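Local coordinates for mannosyl-glycoprotein endo-beta-N-acetylglucosamidase-like domain-containing protein (Pseudomonas protegens, PDB 4KT3), which acts as a type VI secretion effector, a peptidoglycan glycoside hydrolase of the glucosaminidase family and lysozyme clan, here bound to its immunity protein, at residues A67-Y72 against Y84-A89; R79-Y84 against I106-F111. All coordinates share one frame; numbering follows the deposited sequence.

Contact 1. Residues A67-Y72 against Y84-A89; sequences AQESQY and YFSMHA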
# COMPACT_ATOMS: atom_id res chain seq x y z
N ALA A 67 -7.64 1.64 1.82
CA ALA A 67 -6.35 2.28 1.55
C ALA A 67 -5.20 1.28 1.63
O ALA A 67 -4.26 1.34 0.84
CB ALA A 67 -6.11 3.44 2.51
N GLN A 68 -5.25 0.41 2.63
CA GLN A 68 -4.28 -0.67 2.81
C GLN A 68 -4.29 -1.65 1.63
O GLN A 68 -3.25 -2.03 1.11
CB GLN A 68 -4.62 -1.40 4.11
CG GLN A 68 -4.09 -2.83 4.26
CD GLN A 68 -2.59 -2.91 4.47
OE1 GLN A 68 -1.84 -2.01 4.10
NE2 GLN A 68 -2.15 -4.03 5.05
N GLU A 69 -5.48 -2.09 1.22
CA GLU A 69 -5.56 -3.13 0.21
C GLU A 69 -5.24 -2.62 -1.18
O GLU A 69 -4.70 -3.36 -2.02
CB GLU A 69 -6.96 -3.75 0.19
CG GLU A 69 -7.38 -4.43 1.49
CD GLU A 69 -6.49 -5.59 1.84
OE1 GLU A 69 -6.44 -6.57 1.06
OE2 GLU A 69 -5.84 -5.51 2.90
N SER A 70 -5.59 -1.36 -1.44
CA SER A 70 -5.49 -0.77 -2.78
C SER A 70 -4.33 0.20 -2.98
O SER A 70 -4.23 0.79 -4.05
CB SER A 70 -6.80 -0.05 -3.12
OG SER A 70 -6.94 1.18 -2.42
N GLN A 71 -3.49 0.36 -1.96
CA GLN A 71 -2.40 1.32 -2.00
C GLN A 71 -2.97 2.71 -2.36
O GLN A 71 -2.52 3.40 -3.29
CB GLN A 71 -1.30 0.88 -2.98
CG GLN A 71 -0.60 -0.43 -2.57
CD GLN A 71 -1.49 -1.67 -2.73
OE1 GLN A 71 -1.70 -2.45 -1.77
NE2 GLN A 71 -2.01 -1.85 -3.92
N TYR A 72 -3.95 3.11 -1.58
CA TYR A 72 -4.65 4.37 -1.77
C TYR A 72 -5.10 4.51 -3.22
O TYR A 72 -4.95 5.55 -3.86
CB TYR A 72 -3.78 5.55 -1.32
CG TYR A 72 -3.70 5.74 0.19
CD1 TYR A 72 -4.60 6.57 0.84
CD2 TYR A 72 -2.71 5.12 0.96
CE1 TYR A 72 -4.53 6.77 2.21
CE2 TYR A 72 -2.63 5.32 2.35
CZ TYR A 72 -3.54 6.17 2.95
OH TYR A 72 -3.51 6.43 4.31
N TYR A 84 -11.33 -2.92 -4.37
CA TYR A 84 -10.58 -2.08 -3.43
C TYR A 84 -10.32 -2.76 -2.09
O TYR A 84 -9.70 -2.18 -1.21
CB TYR A 84 -11.26 -0.72 -3.25
CG TYR A 84 -11.11 0.19 -4.44
CD1 TYR A 84 -11.92 0.04 -5.56
CD2 TYR A 84 -10.17 1.21 -4.44
CE1 TYR A 84 -11.79 0.88 -6.65
CE2 TYR A 84 -10.04 2.04 -5.53
CZ TYR A 84 -10.84 1.87 -6.63
OH TYR A 84 -10.69 2.71 -7.73
N PHE A 85 -10.75 -4.02 -1.95
CA PHE A 85 -10.51 -4.78 -0.73
C PHE A 85 -9.71 -6.05 -1.02
O PHE A 85 -9.57 -6.92 -0.16
CB PHE A 85 -11.85 -5.06 -0.03
CG PHE A 85 -12.48 -3.81 0.52
CD1 PHE A 85 -13.21 -2.97 -0.30
CD2 PHE A 85 -12.26 -3.43 1.84
CE1 PHE A 85 -13.72 -1.79 0.17
CE2 PHE A 85 -12.79 -2.24 2.32
CZ PHE A 85 -13.52 -1.42 1.48
N SER A 86 -9.17 -6.10 -2.24
CA SER A 86 -8.41 -7.25 -2.74
C SER A 86 -9.03 -8.59 -2.34
O SER A 86 -8.34 -9.51 -1.89
CB SER A 86 -6.94 -7.17 -2.30
OG SER A 86 -6.34 -5.99 -2.80
N MSE A 87 -10.34 -8.69 -2.54
CA MSE A 87 -11.09 -9.89 -2.23
C MSE A 87 -10.71 -11.01 -3.17
O MSE A 87 -10.73 -10.84 -4.38
CB MSE A 87 -12.59 -9.64 -2.42
CG MSE A 87 -13.13 -8.49 -1.61
SE MSE A 87 -13.45 -8.95 0.24
CE MSE A 87 -14.98 -10.12 0.01
N HIS A 88 -10.41 -12.16 -2.58
CA HIS A 88 -10.25 -13.39 -3.33
C HIS A 88 -11.59 -13.79 -3.95
O HIS A 88 -12.66 -13.59 -3.35
CB HIS A 88 -9.76 -14.52 -2.41
CG HIS A 88 -8.35 -14.35 -1.94
ND1 HIS A 88 -7.76 -15.19 -1.02
CD2 HIS A 88 -7.40 -13.43 -2.26
CE1 HIS A 88 -6.52 -14.81 -0.80
NE2 HIS A 88 -6.28 -13.73 -1.53
N ALA A 89 -11.53 -14.34 -5.15
CA ALA A 89 -12.70 -14.90 -5.80
C ALA A 89 -12.90 -16.34 -5.32
O ALA A 89 -11.92 -17.07 -5.09
CB ALA A 89 -12.54 -14.87 -7.29

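Contact 2. Residues R79-Y84 against I106-F111; sequences RELNNY and IKVAKF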
# COMPACT_ATOMS: atom_id res chain seq x y z
N ARG A 79 -7.61 -0.35 -9.62
CA ARG A 79 -7.81 0.46 -10.81
C ARG A 79 -8.56 -0.27 -11.92
O ARG A 79 -9.44 0.30 -12.55
CB ARG A 79 -6.46 0.92 -11.37
CG ARG A 79 -5.81 1.99 -10.54
CD ARG A 79 -4.52 2.47 -11.17
NE ARG A 79 -3.44 1.50 -11.08
CZ ARG A 79 -3.00 0.74 -12.07
NH1 ARG A 79 -1.99 -0.09 -11.85
NH2 ARG A 79 -3.54 0.78 -13.28
N GLU A 80 -8.15 -1.51 -12.18
CA GLU A 80 -8.65 -2.26 -13.32
C GLU A 80 -9.86 -3.12 -12.98
O GLU A 80 -10.73 -3.32 -13.83
CB GLU A 80 -7.55 -3.16 -13.90
CG GLU A 80 -6.39 -2.39 -14.54
CD GLU A 80 -5.39 -3.30 -15.25
OE1 GLU A 80 -5.57 -4.54 -15.24
OE2 GLU A 80 -4.42 -2.76 -15.83
N LEU A 81 -9.91 -3.63 -11.75
CA LEU A 81 -10.98 -4.58 -11.38
C LEU A 81 -11.97 -4.01 -10.36
O LEU A 81 -12.91 -4.70 -9.95
CB LEU A 81 -10.38 -5.87 -10.83
CG LEU A 81 -9.24 -6.51 -11.63
CD1 LEU A 81 -8.80 -7.81 -10.98
CD2 LEU A 81 -9.62 -6.74 -13.08
N ASN A 82 -11.77 -2.75 -9.98
CA ASN A 82 -12.60 -2.10 -8.96
C ASN A 82 -12.64 -2.88 -7.66
O ASN A 82 -13.61 -2.79 -6.92
CB ASN A 82 -14.02 -1.85 -9.46
CG ASN A 82 -14.06 -0.93 -10.65
OD1 ASN A 82 -13.40 0.10 -10.68
ND2 ASN A 82 -14.85 -1.30 -11.64
N ASN A 83 -11.60 -3.66 -7.38
CA ASN A 83 -11.60 -4.49 -6.19
C ASN A 83 -10.72 -3.82 -5.15
O ASN A 83 -9.52 -4.11 -5.06
CB ASN A 83 -11.12 -5.90 -6.53
CG ASN A 83 -11.15 -6.86 -5.35
OD1 ASN A 83 -11.38 -6.48 -4.20
ND2 ASN A 83 -10.88 -8.13 -5.64
N TYR A 84 -11.33 -2.92 -4.37
CA TYR A 84 -10.58 -2.08 -3.43
C TYR A 84 -10.32 -2.76 -2.09
O TYR A 84 -9.70 -2.18 -1.21
CB TYR A 84 -11.26 -0.72 -3.25
CG TYR A 84 -11.11 0.19 -4.44
CD1 TYR A 84 -11.92 0.04 -5.56
CD2 TYR A 84 -10.17 1.21 -4.44
CE1 TYR A 84 -11.79 0.88 -6.65
CE2 TYR A 84 -10.04 2.04 -5.53
CZ TYR A 84 -10.84 1.87 -6.63
OH TYR A 84 -10.69 2.71 -7.73
N ILE A 106 -4.50 -18.50 -6.87
CA ILE A 106 -5.66 -17.77 -6.34
C ILE A 106 -6.16 -16.69 -7.28
O ILE A 106 -5.39 -15.88 -7.79
CB ILE A 106 -5.32 -17.08 -5.00
CG1 ILE A 106 -4.87 -18.13 -3.98
CG2 ILE A 106 -6.52 -16.31 -4.48
CD1 ILE A 106 -4.67 -17.59 -2.59
N LYS A 107 -7.47 -16.64 -7.48
CA LYS A 107 -8.05 -15.60 -8.30
C LYS A 107 -8.57 -14.48 -7.41
O LYS A 107 -8.93 -14.72 -6.26
CB LYS A 107 -9.17 -16.16 -9.17
CG LYS A 107 -8.69 -17.18 -10.20
CD LYS A 107 -9.74 -17.39 -11.27
CE LYS A 107 -9.37 -18.50 -12.22
NZ LYS A 107 -10.44 -18.70 -13.24
N VAL A 108 -8.58 -13.27 -7.95
CA VAL A 108 -9.20 -12.14 -7.27
C VAL A 108 -10.45 -11.70 -8.03
O VAL A 108 -10.55 -11.82 -9.25
CB VAL A 108 -8.24 -10.93 -7.10
CG1 VAL A 108 -7.10 -11.29 -6.16
CG2 VAL A 108 -7.70 -10.46 -8.43
N ALA A 109 -11.41 -11.20 -7.27
CA ALA A 109 -12.70 -10.81 -7.81
C ALA A 109 -12.62 -9.51 -8.61
O ALA A 109 -11.77 -8.66 -8.36
CB ALA A 109 -13.68 -10.64 -6.68
N LYS A 110 -13.56 -9.37 -9.55
CA LYS A 110 -13.80 -8.11 -10.25
C LYS A 110 -15.17 -7.60 -9.82
O LYS A 110 -16.08 -8.40 -9.61
CB LYS A 110 -13.82 -8.33 -11.76
CG LYS A 110 -12.62 -9.03 -12.34
CD LYS A 110 -12.75 -9.14 -13.86
CE LYS A 110 -11.49 -9.73 -14.47
NZ LYS A 110 -11.51 -9.66 -15.96
N PHE A 111 -15.30 -6.28 -9.70
CA PHE A 111 -16.56 -5.63 -9.34
C PHE A 111 -16.93 -4.49 -10.28
O PHE A 111 -16.11 -4.02 -11.07
CB PHE A 111 -16.48 -5.09 -7.91
CG PHE A 111 -16.23 -6.13 -6.88
CD1 PHE A 111 -17.27 -6.91 -6.41
CD2 PHE A 111 -14.95 -6.37 -6.40
CE1 PHE A 111 -17.05 -7.89 -5.49
CE2 PHE A 111 -14.73 -7.34 -5.46
CZ PHE A 111 -15.77 -8.11 -5.01

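Contact 1. Residues A67-Y72 against Y84-A89
Glu-69 meets the backbone of Phe-85 with chi1 of -61°, which sets CG anti to its own carbonyl carbon, and the chain then bends at chi2 (-62°). Glu-69 CB lies 3.5 Å from Tyr-84 O, and Glu-69 CG, placed by chi1, 3.7 Å from Phe-85 O. The carboxylate ends beside the Phe-85/Ser-86 backbone, where Glu-69 OE1 is 3.4 Å from Ser-86 CB. It comes equally near Phe-85 O, 3.4 Å from Glu-69 OE1, but both are acceptors and do not bond; Phe-85 O takes a weak hydrogen bond from Tyr-147 OH. Ser-70 has chi1 of 74°, with OG between the backbone N and the carbonyl carbon. Ser-70 OG is hydrogen-bonded to Ala-66 O and Gly-73 N, which fixes its rotation, and Ser-70 OG lies 3.8 Å from Tyr-84 CD2, near the ring plane and at its edge. Ser-86 OG is hydrogen-bonded to Tyr-79 OH of the neighbouring lipoprotein chain, and that tyrosine also packs on Glu-69, so the interface with the immunity protein runs over this loop. Gln-71, with positive phi, is the first residue to leave helical geometry; beyond it Tyr-72 N still bonds back to Ala-67 O (3.0 Å). In this mainly helical glucosaminidase domain of the lysozyme clan, the contact is buried packing of the end of helix 59-70 on the loop after helix 76-81. Phe-85 packs on helix 114-129, where its ring meets Phe-121, while Phe-40 of helix 35-54 touches both Ser-70 and Tyr-84.

Contact 2. Residues R79-Y84 against I106-F111
Val-108 begins the contact, its CG2 meeting Leu-81 CD1 at 3.8 Å with the two side chains crossing at about a right angle. At Ala-109 the carbonyl takes over: Asn-83 ND2 donates to Ala-109 O over 2.9 Å, a bent bond (138° at the hydrogen) with the donor tilted from the carbonyl plane. Asn-83 CG, anti to the backbone N, lies against that carbonyl, and OD1 accepts from Met-87 N. Strand 108-110 pairs antiparallel with strand 96-98 in the small two-stranded sheet of this otherwise mainly helical, lysozyme-clan domain, and the end of helix 76-81 docks on it. Lys-110 lays its extended aliphatic chain over Leu-81 CD2, from which CE is 3.8 Å away, and its CA makes a CA-H...O contact with Leu-81 O. That same carbonyl, on the last residue of the helix, receives Phe-111 N at 2.9 Å from Leu-81 O in a nearly straight bond (172°). Phe-111 O in turn accepts from Asn-82 ND2 at 3.1 Å, the donor standing above the carbonyl plane. The Phe-111 ring presents its edge to Asn-83, CE2 lying 3.6 Å from Asn-83 CG with ring and amide planes 86° apart, and packs on Ser-117 and Ser-120 of helix 114-129.

In the fold
From the N terminus, helix 59-70 delivers the first segment of contact 1, and the chain then runs through helix 76-81 before returning at Tyr-84 to close that loop. Contact 2 starts on helix 76-81, within the loop of contact 1, and closes only after strand 96-98, when strand 108-110 comes back. The two closures therefore cross, and Tyr-84 belongs to both. Their later segments also pair directly: Met-87 O lies 3.0 Å from Ala-109 N, and Ala-89 N lies 2.9 Å from Lys-107 O, both probable hydrogen bonds. Together they tie helix 59-70, helix 76-81, the loop 84-89 after helix 76-81 and the two-stranded sheet into one unit.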